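Local structure of putative exported protein (Burkholderia pseudomallei, 4JGB) at residues M16-I21 with A188-A192; E78-V84 with A131-H136; R168-G174 with Q207-Y213. The protein is of unconfirmed function but has a Rossmann-type fold and probably binds NAD(P)H, perhaps acting as an oxidoreductase. All blocks are in the same frame, centred on the assembly; numbering follows the deposited sequence.

Interaction 1. Residues M16-I21 with A188-A192. With SO4 (sulfate ion), chain D.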
loop_
_atom_site.group_PDB
_atom_site.type_symbol
_atom_site.label_atom_id
_atom_site.label_comp_id
_atom_site.label_asym_id
_atom_site.label_seq_id
_atom_site.Cartn_x
_atom_site.Cartn_y
_atom_site.Cartn_z
ATOM N N MET A 16 6.136 -7.486 -7.428
ATOM C CA MET A 16 7.407 -7.440 -6.753
ATOM C C MET A 16 7.170 -7.026 -5.280
ATOM O O MET A 16 7.705 -7.657 -4.330
ATOM C CB MET A 16 8.284 -6.436 -7.536
ATOM C CG MET A 16 9.732 -6.403 -7.147
ATOM S SD MET A 16 9.851 -5.431 -5.638
ATOM C CE MET A 16 9.976 -3.772 -6.286
ATOM N N ILE A 17 6.346 -5.997 -5.080
ATOM C CA ILE A 17 5.980 -5.570 -3.715
ATOM C C ILE A 17 4.945 -6.492 -3.084
ATOM O O ILE A 17 5.059 -6.899 -1.906
ATOM C CB ILE A 17 5.459 -4.115 -3.687
ATOM C CG1 ILE A 17 6.550 -3.168 -4.206
ATOM C CG2 ILE A 17 5.002 -3.743 -2.270
ATOM C CD1 ILE A 17 6.123 -1.692 -4.292
ATOM N N GLY A 18 3.926 -6.813 -3.868
ATOM C CA GLY A 18 2.794 -7.573 -3.369
ATOM C C GLY A 18 3.147 -8.990 -2.943
ATOM O O GLY A 18 2.662 -9.456 -1.916
ATOM N N SER A 19 3.963 -9.682 -3.728
ATOM C CA SER A 19 4.404 -11.045 -3.376
ATOM C C SER A 19 5.176 -11.084 -2.040
ATOM O O SER A 19 5.076 -12.042 -1.273
ATOM C CB SER A 19 5.264 -11.620 -4.494
ATOM O OG SER A 19 6.487 -10.886 -4.610
ATOM N N ARG A 20 5.921 -10.017 -1.758
ATOM C CA ARG A 20 6.705 -9.909 -0.508
ATOM C C ARG A 20 5.819 -9.605 0.687
ATOM O O ARG A 20 6.027 -10.102 1.801
ATOM C CB ARG A 20 7.808 -8.880 -0.696
ATOM C CG ARG A 20 8.971 -9.517 -1.417
ATOM C CD ARG A 20 9.874 -8.556 -2.145
ATOM N NE ARG A 20 10.914 -9.269 -2.906
ATOM C CZ ARG A 20 10.813 -9.629 -4.184
ATOM N NH1 ARG A 20 9.710 -9.384 -4.857
ATOM N NH2 ARG A 20 11.811 -10.261 -4.781
ATOM N N ILE A 21 4.778 -8.823 0.448
ATOM C CA ILE A 21 3.774 -8.594 1.463
ATOM C C ILE A 21 3.053 -9.910 1.804
ATOM O O ILE A 21 2.935 -10.250 2.978
ATOM C CB ILE A 21 2.789 -7.463 1.042
ATOM C CG1 ILE A 21 3.540 -6.123 0.987
ATOM C CG2 ILE A 21 1.585 -7.427 1.994
ATOM C CD1 ILE A 21 2.760 -4.937 0.418
ATOM N N ALA A 188 12.435 -4.233 -0.775
ATOM C CA ALA A 188 11.051 -4.609 -0.902
ATOM C C ALA A 188 10.661 -5.536 0.280
ATOM O O ALA A 188 9.544 -5.494 0.786
ATOM C CB ALA A 188 10.815 -5.263 -2.279
ATOM N N GLU A 189 11.620 -6.330 0.735
ATOM C CA GLU A 189 11.441 -7.241 1.868
ATOM C C GLU A 189 11.222 -6.408 3.125
ATOM O O GLU A 189 10.319 -6.714 3.920
ATOM C CB GLU A 189 12.689 -8.163 2.070
ATOM C CG GLU A 189 12.994 -9.205 0.965
ATOM C CD GLU A 189 13.433 -8.573 -0.354
ATOM O OE1 GLU A 189 13.839 -7.384 -0.325
ATOM O OE2 GLU A 189 13.337 -9.267 -1.419
ATOM N N ASP A 190 12.080 -5.399 3.341
ATOM C CA ASP A 190 11.896 -4.514 4.493
ATOM C C ASP A 190 10.598 -3.698 4.418
ATOM O O ASP A 190 9.914 -3.544 5.429
ATOM C CB ASP A 190 13.117 -3.632 4.761
ATOM C CG ASP A 190 14.224 -4.398 5.481
ATOM O OD1 ASP A 190 13.897 -5.343 6.238
ATOM O OD2 ASP A 190 15.413 -4.076 5.280
ATOM N N TYR A 191 10.267 -3.161 3.246
ATOM C CA TYR A 191 8.981 -2.464 3.085
ATOM C C TYR A 191 7.811 -3.379 3.483
ATOM O O TYR A 191 6.875 -2.956 4.199
ATOM C CB TYR A 191 8.811 -1.942 1.654
ATOM C CG TYR A 191 7.445 -1.335 1.401
ATOM C CD1 TYR A 191 7.215 0.038 1.597
ATOM C CD2 TYR A 191 6.394 -2.123 0.888
ATOM C CE1 TYR A 191 5.958 0.591 1.338
ATOM C CE2 TYR A 191 5.132 -1.582 0.648
ATOM C CZ TYR A 191 4.923 -0.236 0.872
ATOM O OH TYR A 191 3.682 0.294 0.601
ATOM N N ALA A 192 7.887 -4.641 3.067
ATOM C CA ALA A 192 6.874 -5.626 3.441
ATOM C C ALA A 192 6.836 -5.846 4.998
ATOM O O ALA A 192 5.763 -5.919 5.603
ATOM C CB ALA A 192 7.117 -6.939 2.685
HETATM S S SO4 D . 5.075 -4.254 -8.726
HETATM O O1 SO4 D . 5.236 -4.248 -7.234
HETATM O O2 SO4 D . 5.465 -5.548 -9.360
HETATM O O3 SO4 D . 3.657 -3.949 -9.112
HETATM O O4 SO4 D . 5.914 -3.166 -9.304
#
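Arg20 and Glu189 form a salt bridge between the two helices. Arg20 NE donates to Glu189 OE2 at 2.8 Å, with an N-H...O angle of 159°. The carboxylate oxygen lies at the guanidinium edge, near its plane. The nitrogen, however, meets OE2 from above the carboxylate plane, and the two flat groups stand nearly perpendicular, at 89°. Arg20 NH1 also donates to Met16 O at 2.7 Å, in the carbonyl plane and on a lone pair. These two bonds fix the rotation of the guanidinium. The other carboxylate oxygen of Glu189 is held by the backbone N of Gly163.

Beside this bridge the packing is mostly apolar. Ala188 CB touches both Arg20 CD, at 3.4 Å, and Met16 SD, at 3.5 Å. The methionine chain bends at chi2 and chi3, which brings its sulfur to the alanine. Further along, Ala192 CB rests against Arg20 O and the backbone of Ile21. Tyr191 contributes one side of its ring: CE2 lies 3.6 Å from Ile17 CG2, while Ile21 CD1 comes to the ring edge. Its hydroxyl is bonded to Phe154 O.

Near the N-terminal end of helix 16-27, Met16 N donates to sulfate O2 at 2.8 Å and Ile17 N to sulfate O1 at 3.0 Å. The backbone N of Gly74 and of Lys76 and the side chain of Gln77 also bind the sulfate, probably from the crystallisation liquor. A glycine-rich turn leading into a helix whose N-terminal end faces an anion is characteristic of the Rossmann dinucleotide-binding fold, where a cofactor phosphate would probably sit.

Interaction 2. Residues E78-V84 with A131-H136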
loop_
_atom_site.group_PDB
_atom_site.type_symbol
_atom_site.label_atom_id
_atom_site.label_comp_id
_atom_site.label_asym_id
_atom_site.label_seq_id
_atom_site.Cartn_x
_atom_site.Cartn_y
_atom_site.Cartn_z
ATOM N N GLU A 78 0.706 -0.681 -11.395
ATOM C CA GLU A 78 -0.201 0.456 -11.314
ATOM C C GLU A 78 -0.269 1.236 -12.630
ATOM O O GLU A 78 0.695 1.247 -13.411
ATOM C CB GLU A 78 0.274 1.387 -10.217
ATOM C CG GLU A 78 1.611 2.042 -10.539
ATOM C CD GLU A 78 2.116 2.893 -9.403
ATOM O OE1 GLU A 78 1.342 3.083 -8.437
ATOM O OE2 GLU A 78 3.272 3.374 -9.474
ATOM N N GLU A 79 -1.404 1.891 -12.871
ATOM C CA GLU A 79 -1.517 2.820 -13.985
ATOM C C GLU A 79 -2.015 4.151 -13.441
ATOM O O GLU A 79 -2.949 4.166 -12.631
ATOM C CB GLU A 79 -2.485 2.287 -15.031
ATOM C CG GLU A 79 -2.022 1.023 -15.731
ATOM C CD GLU A 79 -3.039 0.518 -16.742
ATOM O OE1 GLU A 79 -3.427 1.288 -17.649
ATOM O OE2 GLU A 79 -3.444 -0.656 -16.634
ATOM N N ALA A 80 -1.394 5.258 -13.870
ATOM C CA ALA A 80 -1.762 6.588 -13.372
ATOM C C ALA A 80 -3.284 6.791 -13.421
ATOM O O ALA A 80 -3.875 7.230 -12.443
ATOM C CB ALA A 80 -1.047 7.701 -14.131
ATOM N N SER A 81 -3.911 6.428 -14.539
ATOM C CA SER A 81 -5.348 6.687 -14.709
ATOM C C SER A 81 -6.252 5.788 -13.863
ATOM O O SER A 81 -7.463 5.977 -13.868
ATOM C CB SER A 81 -5.750 6.595 -16.183
ATOM O OG SER A 81 -5.396 5.334 -16.692
ATOM N N LYS A 82 -5.683 4.820 -13.146
ATOM C CA LYS A 82 -6.472 3.898 -12.332
ATOM C C LYS A 82 -6.262 4.023 -10.818
ATOM O O LYS A 82 -7.066 3.506 -10.045
ATOM C CB LYS A 82 -6.204 2.456 -12.758
ATOM C CG LYS A 82 -6.765 2.133 -14.132
ATOM C CD LYS A 82 -6.546 0.671 -14.485
ATOM C CE LYS A 82 -7.217 0.380 -15.809
ATOM N NZ LYS A 82 -6.753 1.375 -16.812
ATOM N N VAL A 83 -5.177 4.683 -10.409
ATOM C CA VAL A 83 -4.789 4.762 -8.987
ATOM C C VAL A 83 -5.941 5.284 -8.084
ATOM O O VAL A 83 -6.279 4.650 -7.069
ATOM C CB VAL A 83 -3.443 5.499 -8.825
ATOM C CG1 VAL A 83 -3.250 6.017 -7.406
ATOM C CG2 VAL A 83 -2.278 4.573 -9.232
ATOM N N VAL A 84 -6.554 6.406 -8.443
ATOM C CA VAL A 84 -7.736 6.907 -7.680
ATOM C C VAL A 84 -8.925 5.911 -7.635
ATOM O O VAL A 84 -9.503 5.667 -6.557
ATOM C CB VAL A 84 -8.206 8.299 -8.194
ATOM C CG1 VAL A 84 -9.542 8.716 -7.556
ATOM C CG2 VAL A 84 -7.129 9.330 -7.889
ATOM N N ALA A 131 3.445 11.604 -13.444
ATOM C CA ALA A 131 2.028 11.308 -13.679
ATOM C C ALA A 131 1.504 10.369 -12.585
ATOM O O ALA A 131 0.460 10.641 -11.985
ATOM C CB ALA A 131 1.838 10.691 -15.062
ATOM N N VAL A 132 2.219 9.282 -12.309
ATOM C CA VAL A 132 1.814 8.403 -11.196
ATOM C C VAL A 132 1.921 9.092 -9.833
ATOM O O VAL A 132 1.108 8.837 -8.970
ATOM C CB VAL A 132 2.527 7.021 -11.138
ATOM C CG1 VAL A 132 2.397 6.266 -12.457
ATOM C CG2 VAL A 132 3.983 7.144 -10.690
ATOM N N ALA A 133 2.898 9.973 -9.639
ATOM C CA ALA A 133 2.999 10.634 -8.335
ATOM C C ALA A 133 1.773 11.515 -8.072
ATOM O O ALA A 133 1.252 11.529 -6.959
ATOM C CB ALA A 133 4.296 11.448 -8.227
ATOM N N LEU A 134 1.332 12.224 -9.124
ATOM C CA LEU A 134 0.128 13.052 -9.087
ATOM C C LEU A 134 -1.122 12.215 -8.810
ATOM O O LEU A 134 -1.960 12.631 -8.038
ATOM C CB LEU A 134 -0.090 13.824 -10.419
ATOM C CG LEU A 134 0.987 14.818 -10.843
ATOM C CD1 LEU A 134 0.677 15.478 -12.191
ATOM C CD2 LEU A 134 1.200 15.841 -9.750
ATOM N N ALA A 135 -1.271 11.096 -9.510
ATOM C CA ALA A 135 -2.369 10.148 -9.242
ATOM C C ALA A 135 -2.348 9.669 -7.772
ATOM O O ALA A 135 -3.405 9.623 -7.122
ATOM C CB ALA A 135 -2.280 8.963 -10.187
ATOM N N HIS A 136 -1.162 9.348 -7.226
ATOM C CA HIS A 136 -1.120 8.995 -5.795
ATOM C C HIS A 136 -1.582 10.152 -4.918
ATOM O O HIS A 136 -2.324 9.930 -3.950
ATOM C CB HIS A 136 0.264 8.509 -5.341
ATOM C CG HIS A 136 0.598 7.160 -5.857
ATOM N ND1 HIS A 136 -0.127 6.038 -5.507
ATOM C CD2 HIS A 136 1.537 6.748 -6.731
ATOM C CE1 HIS A 136 0.374 4.986 -6.128
ATOM N NE2 HIS A 136 1.390 5.391 -6.871
#
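The imidazole of His136 is met at its edge by the carboxylate of Glu78. Glu78 OE1 lies near the ring plane, and Val83 CG1 approaches obliquely on the ND1 side, 3.7 Å from His136 ND1. The carboxylate is turned 46° from the ring. His136 NE2 donates to Glu78 OE1 at 2.8 Å, but the bond is weak, because its N-H...O angle is only 126°. Glu78 CG stands between its backbone N and carbonyl carbon (chi1 66°). From there the chain runs extended and crosses the histidine at about a right angle. Glu78 OE2 lies 4.0 Å from Val132 CG2.

The rest of the contact is made by small side chains. Ala135 CB presses against Ala80 O at 3.3 Å and against Val83 CB at 3.9 Å. Ala80 CB faces Ala131 CB and Val132 CG1. The CA atoms of Ala80 and Val132 are 4.6 Å apart, a close approach that the small side chain of Ala80 allows. Val84 CG2 touches Ala135 O, so the beginning of helix 83-97 also leans on helix 130-143. Val83 continues onto Ala139 and Val84 onto Asp138 of that same helix, while the histidine side chain also touches Thr110.

One bent polar bond and many methyl contacts imply that shape, more than directed bonding, joins the loop and the start of helix 83-97 to helix 130-143.

Interaction 3. Residues R168-G174 with Q207-Y213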
loop_
_atom_site.group_PDB
_atom_site.type_symbol
_atom_site.label_atom_id
_atom_site.label_comp_id
_atom_site.label_asym_id
_atom_site.label_seq_id
_atom_site.Cartn_x
_atom_site.Cartn_y
_atom_site.Cartn_z
ATOM N N ARG A 168 15.330 -3.713 9.983
ATOM C CA ARG A 168 15.853 -2.460 10.536
ATOM C C ARG A 168 15.691 -1.298 9.542
ATOM O O ARG A 168 16.329 -1.264 8.494
ATOM C CB ARG A 168 17.320 -2.614 10.969
ATOM C CG ARG A 168 17.528 -3.628 12.103
ATOM C CD ARG A 168 18.983 -3.749 12.570
ATOM N NE ARG A 168 19.915 -4.013 11.466
ATOM C CZ ARG A 168 20.301 -5.228 11.045
ATOM N NH1 ARG A 168 19.850 -6.334 11.636
ATOM N NH2 ARG A 168 21.164 -5.347 10.027
ATOM N N PHE A 169 14.834 -0.359 9.894
ATOM C CA PHE A 169 14.460 0.737 9.006
ATOM C C PHE A 169 13.711 1.761 9.853
ATOM O O PHE A 169 13.181 1.431 10.960
ATOM C CB PHE A 169 13.566 0.224 7.836
ATOM C CG PHE A 169 12.396 -0.633 8.291
ATOM C CD1 PHE A 169 11.236 -0.051 8.740
ATOM C CD2 PHE A 169 12.506 -2.036 8.326
ATOM C CE1 PHE A 169 10.174 -0.838 9.201
ATOM C CE2 PHE A 169 11.461 -2.818 8.785
ATOM C CZ PHE A 169 10.295 -2.214 9.228
ATOM N N ARG A 170 13.657 2.999 9.358
ATOM C CA ARG A 170 12.870 4.043 10.003
ATOM C C ARG A 170 11.485 4.117 9.359
ATOM O O ARG A 170 11.320 3.770 8.179
ATOM C CB ARG A 170 13.579 5.390 9.889
ATOM C CG ARG A 170 14.935 5.403 10.622
ATOM C CD ARG A 170 15.618 6.749 10.452
ATOM N NE ARG A 170 16.283 6.919 9.159
ATOM C CZ ARG A 170 16.800 8.066 8.730
ATOM N NH1 ARG A 170 16.704 9.174 9.473
ATOM N NH2 ARG A 170 17.405 8.113 7.555
ATOM N N THR A 171 10.523 4.633 10.126
ATOM C CA THR A 171 9.153 4.843 9.697
ATOM C C THR A 171 8.669 6.189 10.244
ATOM O O THR A 171 9.209 6.691 11.231
ATOM C CB THR A 171 8.209 3.771 10.284
ATOM O OG1 THR A 171 8.383 3.734 11.700
ATOM C CG2 THR A 171 8.507 2.405 9.703
ATOM N N GLY A 172 7.640 6.748 9.598
ATOM C CA GLY A 172 7.042 8.032 9.973
ATOM C C GLY A 172 5.788 8.317 9.158
ATOM O O GLY A 172 5.461 7.576 8.219
ATOM N N ALA A 173 5.079 9.388 9.495
ATOM C CA ALA A 173 3.753 9.618 8.913
ATOM C C ALA A 173 3.839 10.349 7.556
ATOM O O ALA A 173 3.438 11.500 7.429
ATOM C CB ALA A 173 2.870 10.378 9.911
ATOM N N GLY A 174 4.426 9.692 6.567
ATOM C CA GLY A 174 4.474 10.212 5.203
ATOM C C GLY A 174 5.366 11.404 4.835
ATOM O O GLY A 174 5.167 12.027 3.760
ATOM N N GLN A 207 -3.667 8.071 8.197
ATOM C CA GLN A 207 -2.482 8.881 7.949
ATOM C C GLN A 207 -1.727 8.257 6.798
ATOM O O GLN A 207 -1.883 7.055 6.507
ATOM C CB GLN A 207 -1.573 8.939 9.202
ATOM C CG GLN A 207 -2.193 9.645 10.412
ATOM C CD GLN A 207 -1.283 9.687 11.649
ATOM O OE1 GLN A 207 -0.368 8.901 11.781
ATOM N NE2 GLN A 207 -1.561 10.628 12.570
ATOM N N ALA A 208 -0.927 9.081 6.131
ATOM C CA ALA A 208 0.145 8.576 5.267
ATOM C C ALA A 208 1.190 7.969 6.181
ATOM O O ALA A 208 1.288 8.334 7.378
ATOM C CB ALA A 208 0.751 9.719 4.443
ATOM N N ALA A 209 1.966 7.043 5.620
ATOM C CA ALA A 209 2.998 6.314 6.336
ATOM C C ALA A 209 4.057 5.986 5.319
ATOM O O ALA A 209 3.731 5.782 4.149
ATOM C CB ALA A 209 2.416 5.002 6.871
ATOM N N THR A 210 5.291 5.840 5.763
ATOM C CA THR A 210 6.398 5.472 4.873
ATOM C C THR A 210 7.528 4.839 5.693
ATOM O O THR A 210 7.577 5.017 6.923
ATOM C CB THR A 210 6.959 6.712 4.157
ATOM O OG1 THR A 210 7.685 6.312 3.001
ATOM C CG2 THR A 210 7.874 7.552 5.107
ATOM N N ALA A 211 8.420 4.124 5.012
ATOM C CA ALA A 211 9.577 3.466 5.634
ATOM C C ALA A 211 10.808 3.697 4.752
ATOM O O ALA A 211 10.699 3.833 3.522
ATOM C CB ALA A 211 9.327 1.976 5.813
ATOM N N ALA A 212 11.979 3.791 5.362
ATOM C CA ALA A 212 13.220 3.949 4.589
ATOM C C ALA A 212 14.345 3.767 5.549
ATOM O O ALA A 212 14.104 3.919 6.731
ATOM C CB ALA A 212 13.293 5.345 3.956
ATOM N N TYR A 213 15.558 3.439 5.070
ATOM C CA TYR A 213 16.697 3.324 6.002
ATOM C C TYR A 213 17.049 4.698 6.570
ATOM O O TYR A 213 16.988 5.703 5.839
ATOM C CB TYR A 213 17.913 2.632 5.364
ATOM C CG TYR A 213 17.505 1.285 4.861
ATOM C CD1 TYR A 213 17.083 0.289 5.757
ATOM C CD2 TYR A 213 17.470 1.014 3.502
ATOM C CE1 TYR A 213 16.648 -0.936 5.310
ATOM C CE2 TYR A 213 17.052 -0.213 3.037
ATOM C CZ TYR A 213 16.637 -1.174 3.927
ATOM O OH TYR A 213 16.222 -2.360 3.440
ATOM O OXT TYR A 213 17.394 4.823 7.749
#
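An antiparallel strand pair forms one edge of the main sheet here. Strand 170-172 is the outermost strand there, and strand 207-212 joins it to the parallel part. Arg170 and Ala212 make a hydrogen-bonded pair, with Arg170 N to Ala212 O at 2.8 Å and Ala212 N to Arg170 O at 2.9 Å. Gly172 and Thr210 make the next one. Thr171 and Ala211 form the non-hydrogen-bonded pair between them, and Thr171 CG2 lies 4.0 Å from Ala211 CB. Beyond the strand, an inverse gamma turn is centred on Ala173. Gly172 O therefore accepts from both Thr210 N and Gly174 N.

The C-terminal carboxylate of Tyr213 is gripped side-on by Arg170. Arg170 NE donates to Tyr213 OXT at 2.8 Å, and Arg170 NH2 donates to Tyr213 O at 3.0 Å. The second bond is the straighter one (162°) and uses a lone pair in the carboxylate plane. A bend at chi3 of Arg170 (-79°) turns the guanidinium to the carboxylate. NH2 also reaches Val178 O.

Phe169 CD1 lies 4.0 Å from Ala211 CB, on the side of Thr171 and Ala211, and the phenylalanine ring packs on helix 188-201. The edge of the Tyr213 ring comes to Arg168 O, while its hydroxyl is hydrogen-bonded to the carboxylate of Asp190 and the backbone N of Ser187. The chain terminus is thus fastened by a salt bridge at its carboxylate and by hydrogen bonds at its hydroxyl, which probably limits its freedom.

Overall arrangement
The three contacts belong to one Rossmann-type domain, built on a mixed sheet of eight strands. Interactions 1 and 3 are close, with centres 14 Å apart. They touch where Asp190 OD2 meets Tyr213 OH, probably as a hydrogen bond, and Phe169 packs against Asp190. Helix 188-201 and strand 207-212 follow each other in the chain and join the two. Interaction 2 lies about 20 Å from interaction 1 and about 21 Å from interaction 3, centre to centre, and touches neither. Along the chain its segments fall between the two halves of interaction 1. The segments of interactions 1 and 3 alternate. The C-terminal portion thus packs back on the first helix, near the sulfate site, and forms one edge of the sheet.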